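Local atomic coordinates of hemerythrin HHE cation binding domain protein (Mycobacterium kansasii, PDB entry 6TYJ), a protein that binds zinc and iron ions in a hemerythrin-type four-helix bundle and is, by its family, probably a di-metal protein of not firmly established role. Residues Arg28-Ala33 against Asp102-Phe107; Glu38-Leu43 against Pro98-Glu103; Arg56-Leu61 against Asp116-Asp121. One frame throughout, in Å; residues are numbered along the deposited sequence. Where two conformers were deposited one is given.

Contact 1: Arg28-Ala33 against Asp102-Phe107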
loop_
_atom_site.group_PDB
_atom_site.type_symbol
_atom_site.label_atom_id
_atom_site.label_comp_id
_atom_site.label_asym_id
_atom_site.label_seq_id
_atom_site.Cartn_x
_atom_site.Cartn_y
_atom_site.Cartn_z
ATOM N N ARG A 28 9.859 -5.114 -7.083
ATOM C CA ARG A 28 11.004 -5.443 -7.932
ATOM C C ARG A 28 11.616 -6.789 -7.530
ATOM O O ARG A 28 11.931 -7.620 -8.397
ATOM C CB ARG A 28 12.026 -4.297 -7.855
ATOM C CG ARG A 28 13.331 -4.531 -8.587
ATOM C CD ARG A 28 14.262 -3.317 -8.479
ATOM N NE ARG A 28 14.643 -2.989 -7.102
ATOM C CZ ARG A 28 14.077 -2.037 -6.354
ATOM N NH1 ARG A 28 13.080 -1.293 -6.833
ATOM N NH2 ARG A 28 14.511 -1.818 -5.116
ATOM N N LYS A 29 11.747 -7.052 -6.219
ATOM C CA LYS A 29 12.302 -8.335 -5.783
ATOM C C LYS A 29 11.403 -9.496 -6.196
ATOM O O LYS A 29 11.892 -10.553 -6.626
ATOM C CB LYS A 29 12.518 -8.346 -4.266
ATOM C CG LYS A 29 13.576 -7.394 -3.786
ATOM C CD LYS A 29 14.009 -7.730 -2.380
ATOM C CE LYS A 29 14.781 -9.038 -2.357
ATOM N NZ LYS A 29 15.576 -9.170 -1.102
ATOM N N ILE A 30 10.091 -9.322 -6.063
ATOM C CA ILE A 30 9.154 -10.340 -6.529
ATOM C C ILE A 30 9.356 -10.605 -8.008
ATOM O O ILE A 30 9.520 -11.758 -8.428
ATOM C CB ILE A 30 7.709 -9.911 -6.221
ATOM C CG1 ILE A 30 7.528 -9.904 -4.713
ATOM C CG2 ILE A 30 6.721 -10.870 -6.917
ATOM C CD1 ILE A 30 6.296 -9.134 -4.280
ATOM N N SER A 31 9.385 -9.534 -8.818
ATOM C CA SER A 31 9.542 -9.683 -10.266
ATOM C C SER A 31 10.819 -10.411 -10.619
ATOM O O SER A 31 10.869 -11.142 -11.626
ATOM C CB SER A 31 9.567 -8.321 -10.949
ATOM O OG SER A 31 8.386 -7.596 -10.713
ATOM N N GLU A 32 11.870 -10.203 -9.836
ATOM C CA GLU A 32 13.167 -10.763 -10.181
ATOM C C GLU A 32 13.313 -12.214 -9.749
ATOM O O GLU A 32 14.186 -12.914 -10.285
ATOM C CB GLU A 32 14.292 -9.934 -9.550
ATOM C CG GLU A 32 14.537 -8.566 -10.169
ATOM C CD GLU A 32 15.449 -7.698 -9.295
ATOM O OE1 GLU A 32 15.588 -8.006 -8.084
ATOM O OE2 GLU A 32 16.022 -6.710 -9.810
ATOM N N ALA A 33 12.483 -12.683 -8.795
ATOM C CA ALA A 33 12.565 -14.039 -8.294
ATOM C C ALA A 33 11.860 -15.002 -9.255
ATOM O O ALA A 33 10.944 -14.610 -9.988
ATOM C CB ALA A 33 11.926 -14.114 -6.905
ATOM N N ASP A 102 1.757 -12.598 -16.584
ATOM C CA ASP A 102 0.921 -11.522 -17.115
ATOM C C ASP A 102 0.062 -10.894 -16.024
ATOM O O ASP A 102 -0.074 -9.669 -15.964
ATOM C CB ASP A 102 0.027 -12.042 -18.235
ATOM C CG ASP A 102 0.716 -12.060 -19.559
ATOM O OD1 ASP A 102 1.865 -11.581 -19.646
ATOM O OD2 ASP A 102 0.093 -12.558 -20.512
ATOM N N GLU A 103 -0.534 -11.718 -15.150
ATOM C CA GLU A 103 -1.351 -11.163 -14.074
ATOM C C GLU A 103 -0.502 -10.383 -13.081
ATOM O O GLU A 103 -0.920 -9.318 -12.605
ATOM C CB GLU A 103 -2.119 -12.277 -13.362
ATOM C CG GLU A 103 -3.136 -13.017 -14.242
ATOM C CD GLU A 103 -4.241 -12.117 -14.788
ATOM O OE1 GLU A 103 -4.469 -11.009 -14.249
ATOM O OE2 GLU A 103 -4.884 -12.515 -15.778
ATOM N N TRP A 104 0.686 -10.891 -12.753
ATOM C CA TRP A 104 1.557 -10.156 -11.839
ATOM C C TRP A 104 1.908 -8.789 -12.418
ATOM O O TRP A 104 1.836 -7.769 -11.722
ATOM C CB TRP A 104 2.829 -10.957 -11.540
ATOM C CG TRP A 104 3.888 -10.076 -10.935
ATOM C CD1 TRP A 104 5.025 -9.638 -11.527
ATOM C CD2 TRP A 104 3.840 -9.458 -9.646
ATOM N NE1 TRP A 104 5.720 -8.803 -10.673
ATOM C CE2 TRP A 104 5.010 -8.686 -9.509
ATOM C CE3 TRP A 104 2.933 -9.511 -8.579
ATOM C CZ2 TRP A 104 5.299 -7.956 -8.362
ATOM C CZ3 TRP A 104 3.213 -8.776 -7.433
ATOM C CH2 TRP A 104 4.389 -8.013 -7.336
ATOM N N ASN A 105 2.247 -8.742 -13.704
ATOM C CA ASN A 105 2.605 -7.460 -14.311
ATOM C C ASN A 105 1.425 -6.497 -14.317
ATOM O O ASN A 105 1.602 -5.298 -14.084
ATOM C CB ASN A 105 3.138 -7.676 -15.726
ATOM C CG ASN A 105 4.537 -8.240 -15.725
ATOM O OD1 ASN A 105 5.326 -7.952 -14.823
ATOM N ND2 ASN A 105 4.865 -9.038 -16.742
ATOM N N SER A 106 0.217 -7.001 -14.589
ATOM C CA SER A 106 -0.967 -6.153 -14.552
ATOM C C SER A 106 -1.184 -5.590 -13.152
ATOM O O SER A 106 -1.539 -4.418 -12.995
ATOM C CB SER A 106 -2.195 -6.936 -15.021
ATOM O OG SER A 106 -2.106 -7.234 -16.412
ATOM N N PHE A 107 -0.974 -6.407 -12.129
ATOM C CA PHE A 107 -1.110 -5.915 -10.763
ATOM C C PHE A 107 -0.024 -4.898 -10.428
ATOM O O PHE A 107 -0.313 -3.826 -9.863
ATOM C CB PHE A 107 -1.067 -7.081 -9.778
ATOM C CG PHE A 107 -1.104 -6.640 -8.345
ATOM C CD1 PHE A 107 -2.271 -6.129 -7.796
ATOM C CD2 PHE A 107 0.036 -6.718 -7.556
ATOM C CE1 PHE A 107 -2.313 -5.727 -6.487
ATOM C CE2 PHE A 107 0.011 -6.297 -6.239
ATOM C CZ PHE A 107 -1.162 -5.799 -5.698
#
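S31 and W104 bring two helices of the hemerythrin four-helix bundle together, the end of helix 12-32 and the start of helix 100-121, which run in broadly opposite directions with the CA atoms of S31 and W104 8.2 Å apart. The indole of W104 spans most of that gap. Its CG lies anti to the backbone N (chi1 164°), which sends the ring straight across to the other helix. There it is held in two ways, by a polar edge and an apolar face. Over the face sits I30, whose CG2 lies 3.7 Å from the centroid of the six-membered ring of W104, a CH-pi contact only 18° off the ring normal. The methyl is shifted toward the rim, and its nearest ring atom is CZ2. A little farther along the same ring, CD1 of I30 reaches CH2 of W104 at 3.8 Å. The guanidinium of R40, from helix 38-65, lies over the CD1 corner of the five-membered ring on this same face, in a cation-pi contact, so methyl and cation share one side of the indole. S31 OG has two further partners, the carbonyl of G27 one turn back and the amine of K108, so three hydrogen bonds, counting that from the indole, meet at this oxygen. The ring edge is pinned by W104 NE1, which donates to S31 OG at 2.9 Å; the bond is nearly straight (163°) and the oxygen stays close to the indole plane.

Contact 2: Glu38-Leu43 against Pro98-Glu103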
loop_
_atom_site.group_PDB
_atom_site.type_symbol
_atom_site.label_atom_id
_atom_site.label_comp_id
_atom_site.label_asym_id
_atom_site.label_seq_id
_atom_site.Cartn_x
_atom_site.Cartn_y
_atom_site.Cartn_z
ATOM N N GLU A 38 10.095 -20.571 -3.758
ATOM C CA GLU A 38 9.939 -20.270 -2.328
ATOM C C GLU A 38 10.172 -18.792 -2.035
ATOM O O GLU A 38 9.433 -18.168 -1.252
ATOM C CB GLU A 38 10.931 -21.113 -1.522
ATOM C CG GLU A 38 10.773 -22.602 -1.663
ATOM C CD GLU A 38 12.013 -23.394 -1.239
ATOM O OE1 GLU A 38 13.113 -22.818 -1.054
ATOM O OE2 GLU A 38 11.879 -24.620 -1.100
ATOM N N GLU A 39 11.228 -18.238 -2.627
ATOM C CA GLU A 39 11.581 -16.841 -2.428
ATOM C C GLU A 39 10.470 -15.920 -2.900
ATOM O O GLU A 39 10.101 -14.974 -2.188
ATOM C CB GLU A 39 12.887 -16.536 -3.171
ATOM C CG GLU A 39 13.328 -15.108 -3.002
ATOM C CD GLU A 39 14.490 -14.690 -3.909
ATOM O OE1 GLU A 39 15.005 -15.536 -4.678
ATOM O OE2 GLU A 39 14.872 -13.497 -3.850
ATOM N N ARG A 40 9.903 -16.193 -4.078
ATOM C CA ARG A 40 8.866 -15.306 -4.603
ATOM C C ARG A 40 7.613 -15.366 -3.739
ATOM O O ARG A 40 6.943 -14.344 -3.537
ATOM C CB ARG A 40 8.525 -15.650 -6.054
ATOM C CG ARG A 40 7.813 -14.490 -6.765
ATOM C CD ARG A 40 7.771 -14.789 -8.272
ATOM N NE ARG A 40 6.911 -13.854 -8.980
ATOM C CZ ARG A 40 7.240 -13.229 -10.100
ATOM N NH1 ARG A 40 8.432 -13.432 -10.666
ATOM N NH2 ARG A 40 6.372 -12.400 -10.650
ATOM N N HIS A 41 7.249 -16.560 -3.265
ATOM C CA HIS A 41 6.064 -16.666 -2.408
ATOM C C HIS A 41 6.234 -15.895 -1.107
ATOM O O HIS A 41 5.294 -15.219 -0.659
ATOM C CB HIS A 41 5.751 -18.132 -2.104
ATOM C CG HIS A 41 5.140 -18.878 -3.260
ATOM N ND1 HIS A 41 3.871 -18.614 -3.728
ATOM C CD2 HIS A 41 5.618 -19.889 -4.025
ATOM C CE1 HIS A 41 3.596 -19.426 -4.736
ATOM N NE2 HIS A 41 4.631 -20.219 -4.927
ATOM N N ALA A 42 7.402 -16.009 -0.463
ATOM C CA ALA A 42 7.620 -15.256 0.781
ATOM C C ALA A 42 7.595 -13.767 0.517
ATOM O O ALA A 42 6.965 -13.011 1.262
ATOM C CB ALA A 42 8.941 -15.650 1.440
ATOM N N LEU A 43 8.240 -13.328 -0.569
ATOM C CA LEU A 43 8.254 -11.908 -0.883
ATOM C C LEU A 43 6.848 -11.389 -1.146
ATOM O O LEU A 43 6.507 -10.263 -0.752
ATOM C CB LEU A 43 9.161 -11.681 -2.099
ATOM C CG LEU A 43 10.673 -11.711 -1.839
ATOM C CD1 LEU A 43 11.326 -11.776 -3.235
ATOM C CD2 LEU A 43 11.179 -10.492 -1.047
ATOM N N PRO A 98 0.137 -20.991 -16.237
ATOM C CA PRO A 98 0.827 -20.293 -17.334
ATOM C C PRO A 98 0.608 -18.789 -17.393
ATOM O O PRO A 98 1.574 -18.046 -17.602
ATOM C CB PRO A 98 0.287 -21.011 -18.580
ATOM C CG PRO A 98 0.030 -22.431 -18.108
ATOM C CD PRO A 98 -0.525 -22.224 -16.683
ATOM N N GLY A 99 -0.615 -18.305 -17.231
ATOM C CA GLY A 99 -0.807 -16.862 -17.297
ATOM C C GLY A 99 -0.445 -16.046 -16.066
ATOM O O GLY A 99 -0.870 -14.885 -15.948
ATOM N N TYR A 100 0.342 -16.609 -15.144
ATOM C CA TYR A 100 0.594 -15.911 -13.885
ATOM C C TYR A 100 1.387 -14.627 -14.107
ATOM O O TYR A 100 1.040 -13.569 -13.562
ATOM C CB TYR A 100 1.317 -16.807 -12.868
ATOM C CG TYR A 100 1.979 -15.938 -11.778
ATOM C CD1 TYR A 100 1.239 -15.355 -10.749
ATOM C CD2 TYR A 100 3.345 -15.672 -11.831
ATOM C CE1 TYR A 100 1.872 -14.547 -9.815
ATOM C CE2 TYR A 100 3.976 -14.881 -10.913
ATOM C CZ TYR A 100 3.249 -14.315 -9.903
ATOM O OH TYR A 100 3.945 -13.519 -9.002
ATOM N N GLU A 101 2.476 -14.693 -14.871
ATOM C CA GLU A 101 3.349 -13.528 -14.961
ATOM C C GLU A 101 2.642 -12.342 -15.615
ATOM O O GLU A 101 2.870 -11.188 -15.215
ATOM C CB GLU A 101 4.624 -13.890 -15.717
ATOM C CG GLU A 101 5.772 -12.940 -15.440
ATOM C CD GLU A 101 7.126 -13.545 -15.775
ATOM O OE1 GLU A 101 8.128 -13.115 -15.168
ATOM O OE2 GLU A 101 7.185 -14.445 -16.642
ATOM N N ASP A 102 1.757 -12.598 -16.584
ATOM C CA ASP A 102 0.921 -11.522 -17.115
ATOM C C ASP A 102 0.062 -10.894 -16.024
ATOM O O ASP A 102 -0.074 -9.669 -15.964
ATOM C CB ASP A 102 0.027 -12.042 -18.235
ATOM C CG ASP A 102 0.716 -12.060 -19.559
ATOM O OD1 ASP A 102 1.865 -11.581 -19.646
ATOM O OD2 ASP A 102 0.093 -12.558 -20.512
ATOM N N GLU A 103 -0.534 -11.718 -15.150
ATOM C CA GLU A 103 -1.351 -11.163 -14.074
ATOM C C GLU A 103 -0.502 -10.383 -13.081
ATOM O O GLU A 103 -0.920 -9.318 -12.605
ATOM C CB GLU A 103 -2.119 -12.277 -13.362
ATOM C CG GLU A 103 -3.136 -13.017 -14.242
ATOM C CD GLU A 103 -4.241 -12.117 -14.788
ATOM O OE1 GLU A 103 -4.469 -11.009 -14.249
ATOM O OE2 GLU A 103 -4.884 -12.515 -15.778
HETATM O O HOH W 1 7.839 -11.358 -13.034
#
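One end of the bundle, where helix 38-65 and helix 100-121 each begin, is bridged from one first turn to the other by R40 and Y100. Their CA atoms are too far apart for the backbones to meet, and the two long side chains reach toward each other from the two helices to close the gap. In R40, chi1 of -161° turns CG away from its own amide nitrogen, and the chain stays extended as far as NE, so that its guanidinium arrives beside the phenol. The grip is side-on, two N-H groups converging on one oxygen: R40 NE donates to Y100 OH at 3.0 Å, and R40 NH2 donates to the same Y100 OH at 3.1 Å. Neither bond is straight, the first bending to 145°, and the oxygen is tilted somewhat out of the guanidinium plane. That plane stands 77° from the phenol ring, with CZ of R40 at the ring's edge rather than over its face. In the up-down-up-down topology of a hemerythrin bundle the second and fourth helices run the same way and face each other diagonally, and the contact spans that diagonal at the end where both begin. G99 occupies the N-cap position just ahead of Y100, whose ring also touches L90 of helix 70-91 and V35 and Q95 of the loops. The third guanidinium nitrogen turns elsewhere: R40 NH1 donates to the carbonyl of A33, just past the end of helix 12-32. E101 joins indirectly. A water accepts from R40 NH2 at 3.0 Å and donates to E101 OE1 at 2.8 Å, so that it links two oppositely charged groups that make no direct salt bridge, since R40 NH1 and E101 OE1 stay 4.5 Å apart.

Contact 3: Arg56-Leu61 against Asp116-Asp121. With ZN (zinc ion), chain B; ZN (zinc ion), chain D.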
loop_
_atom_site.group_PDB
_atom_site.type_symbol
_atom_site.label_atom_id
_atom_site.label_comp_id
_atom_site.label_asym_id
_atom_site.label_seq_id
_atom_site.Cartn_x
_atom_site.Cartn_y
_atom_site.Cartn_z
ATOM N N ARG A 56 -4.151 1.270 5.157
ATOM C CA ARG A 56 -4.795 1.635 6.424
ATOM C C ARG A 56 -4.272 2.960 6.951
ATOM O O ARG A 56 -5.068 3.789 7.433
ATOM C CB ARG A 56 -4.583 0.537 7.458
ATOM C CG ARG A 56 -5.442 -0.689 7.239
ATOM C CD ARG A 56 -5.318 -1.645 8.405
ATOM N NE ARG A 56 -5.860 -2.946 8.050
ATOM C CZ ARG A 56 -7.091 -3.339 8.339
ATOM N NH1 ARG A 56 -7.905 -2.530 9.000
ATOM N NH2 ARG A 56 -7.501 -4.546 7.982
ATOM N N ILE A 57 -2.947 3.175 6.927
ATOM C CA ILE A 57 -2.502 4.473 7.423
ATOM C C ILE A 57 -2.977 5.589 6.507
ATOM O O ILE A 57 -3.307 6.683 7.015
ATOM C CB ILE A 57 -0.982 4.554 7.679
ATOM C CG1 ILE A 57 -0.161 4.515 6.397
ATOM C CG2 ILE A 57 -0.533 3.469 8.665
ATOM C CD1 ILE A 57 1.304 4.803 6.676
ATOM N N GLU A 58 -3.097 5.347 5.196
ATOM C CA GLU A 58 -3.652 6.364 4.309
ATOM C C GLU A 58 -5.120 6.621 4.662
ATOM O O GLU A 58 -5.528 7.779 4.864
ATOM C CB GLU A 58 -3.425 5.951 2.830
ATOM C CG GLU A 58 -1.997 6.198 2.383
ATOM C CD GLU A 58 -1.743 5.737 0.991
ATOM O OE1 GLU A 58 -2.540 4.977 0.459
ATOM O OE2 GLU A 58 -0.703 6.156 0.460
ATOM N N ASP A 59 -5.925 5.551 4.810
ATOM C CA ASP A 59 -7.350 5.739 5.034
ATOM C C ASP A 59 -7.653 6.249 6.440
ATOM O O ASP A 59 -8.628 6.976 6.624
ATOM C CB ASP A 59 -8.104 4.427 4.821
ATOM C CG ASP A 59 -8.230 4.050 3.360
ATOM O OD1 ASP A 59 -8.138 4.960 2.497
ATOM O OD2 ASP A 59 -8.447 2.856 3.097
ATOM N N ASP A 60 -6.832 5.878 7.429
ATOM C CA ASP A 60 -7.167 6.155 8.831
ATOM C C ASP A 60 -6.553 7.441 9.352
ATOM O O ASP A 60 -7.093 8.030 10.313
ATOM C CB ASP A 60 -6.688 5.000 9.713
ATOM C CG ASP A 60 -7.362 3.672 9.377
ATOM O OD1 ASP A 60 -8.360 3.649 8.613
ATOM O OD2 ASP A 60 -6.920 2.646 9.927
ATOM N N LEU A 61 -5.434 7.884 8.778
ATOM C CA LEU A 61 -4.723 9.054 9.282
ATOM C C LEU A 61 -4.482 10.095 8.197
ATOM O O LEU A 61 -4.819 11.269 8.381
ATOM C CB LEU A 61 -3.399 8.636 9.924
ATOM C CG LEU A 61 -3.579 7.928 11.272
ATOM C CD1 LEU A 61 -2.320 7.280 11.802
ATOM C CD2 LEU A 61 -4.091 8.943 12.276
ATOM N N ASP A 116 2.404 6.730 -7.950
ATOM C CA ASP A 116 2.642 7.835 -8.871
ATOM C C ASP A 116 1.505 8.852 -8.828
ATOM O O ASP A 116 1.746 10.067 -8.808
ATOM C CB ASP A 116 2.828 7.318 -10.310
ATOM C CG ASP A 116 4.100 6.492 -10.495
ATOM O OD1 ASP A 116 4.176 5.734 -11.495
ATOM O OD2 ASP A 116 5.021 6.584 -9.651
ATOM N N GLU A 117 0.251 8.379 -8.849
ATOM C CA GLU A 117 -0.871 9.314 -8.841
ATOM C C GLU A 117 -0.938 10.063 -7.513
ATOM O O GLU A 117 -1.206 11.269 -7.483
ATOM C CB GLU A 117 -2.194 8.583 -9.100
ATOM C CG GLU A 117 -3.435 9.519 -9.265
ATOM C CD GLU A 117 -4.201 9.805 -7.957
ATOM O OE1 GLU A 117 -4.273 8.921 -7.068
ATOM O OE2 GLU A 117 -4.745 10.925 -7.824
ATOM N N GLU A 118 -0.671 9.361 -6.414
ATOM C CA GLU A 118 -0.669 10.011 -5.112
ATOM C C GLU A 118 0.450 11.038 -5.004
ATOM O O GLU A 118 0.248 12.138 -4.475
ATOM C CB GLU A 118 -0.528 8.946 -4.028
ATOM C CG GLU A 118 -0.764 9.480 -2.622
ATOM C CD GLU A 118 -0.545 8.416 -1.580
ATOM O OE1 GLU A 118 -0.794 8.730 -0.382
ATOM O OE2 GLU A 118 -0.128 7.295 -1.978
ATOM N N GLU A 119 1.649 10.700 -5.483
ATOM C CA GLU A 119 2.745 11.652 -5.369
ATOM C C GLU A 119 2.612 12.824 -6.338
ATOM O O GLU A 119 3.274 13.851 -6.140
ATOM C CB GLU A 119 4.078 10.914 -5.550
ATOM C CG GLU A 119 4.357 9.984 -4.381
ATOM C CD GLU A 119 5.630 9.188 -4.520
ATOM O OE1 GLU A 119 6.336 9.393 -5.533
ATOM O OE2 GLU A 119 5.934 8.381 -3.614
ATOM N N ARG A 120 1.734 12.719 -7.336
ATOM C CA ARG A 120 1.403 13.855 -8.190
ATOM C C ARG A 120 0.395 14.799 -7.533
ATOM O O ARG A 120 0.557 16.026 -7.576
ATOM C CB ARG A 120 0.841 13.355 -9.525
ATOM C CG ARG A 120 0.321 14.488 -10.417
ATOM C CD ARG A 120 -0.201 14.011 -11.775
ATOM N NE ARG A 120 -1.599 13.578 -11.740
ATOM C CZ ARG A 120 -2.007 12.343 -12.030
ATOM N NH1 ARG A 120 -1.124 11.414 -12.382
ATOM N NH2 ARG A 120 -3.298 12.037 -11.978
ATOM N N ASP A 121 -0.663 14.231 -6.952
ATOM C CA ASP A 121 -1.875 14.952 -6.576
ATOM C C ASP A 121 -1.994 15.225 -5.087
ATOM O O ASP A 121 -2.640 16.200 -4.708
ATOM C CB ASP A 121 -3.119 14.148 -6.981
ATOM C CG ASP A 121 -3.340 14.097 -8.475
ATOM O OD1 ASP A 121 -2.667 14.842 -9.216
ATOM O OD2 ASP A 121 -4.205 13.301 -8.904
HETATM ZN ZN ZN B . 0.358 5.395 -0.959
HETATM ZN ZN ZN D . -8.640 2.646 1.159
HETATM O O HOH W 2 -10.300 3.307 0.480
HETATM O O HOH W 3 -8.701 0.653 1.039
#
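E58 overlaps E118 carboxylate to carboxylate, with OE2 of E58 only 2.7 Å from OE1 of E118. Two acceptors this close would normally be pushed apart; here the zinc that E58 OE2 and E118 OE2 both bind draws the two carboxylates together, and probably offsets the repulsion between E58 OE2 and E118 OE1. E58 OE2 binds the zinc of chain B at 1.9 Å, and E118 OE2 binds the same ion at 2.2 Å. The glutamates reach the metal from facing helices, each chain straight past CG; E58 swings off beside its own amide nitrogen (chi1 -77°), which carries it to the ion. Their carboxylate planes stand 74° apart, so the groups meet across each other instead of stacking. Three histidines, H20, H54 and H114, complete the ligands of this ion, and E119 serves as a second shell by hydrogen-bonding the ring of H20. E58 has a further task: its OE1 binds a second zinc, at a site that also includes H80 and H114, which makes its carboxylate a bridge between two metals. The next residue, D59, points to another ion, the zinc of chain D. D59 OD2 coordinates it at 2.0 Å, two waters bind at 1.9 and 2.0 Å from the metal, and H80 supplies the remaining ligand. H80 therefore touches two ions through its two ring nitrogens. E58 and E118 have also been seen to bind iron in this protein, and histidines and glutamates from antiparallel helices enclosing a carboxylate-bridged metal pair are the hallmark of the hemerythrin HHE domain.

In the fold
From the N terminus, helix 12-32 supplies the first half of contact 1, helix 38-65 the first halves of contacts 2 and 3, and helix 100-121 the second half of all three. Contact 1 closes a loop of 68 residues; contact 2 opens inside it and ends on the same stretch, with D102 and E103 common to both. Contact 3 starts within those loops but finishes beyond them, so it crosses both. Contacts 1 and 2 touch, with centres about 7 Å apart, and secure one end of the bundle. The centre of contact 3 lies about 22 Å from that of contact 1, beyond the chain's centre, where the same helices hold metal.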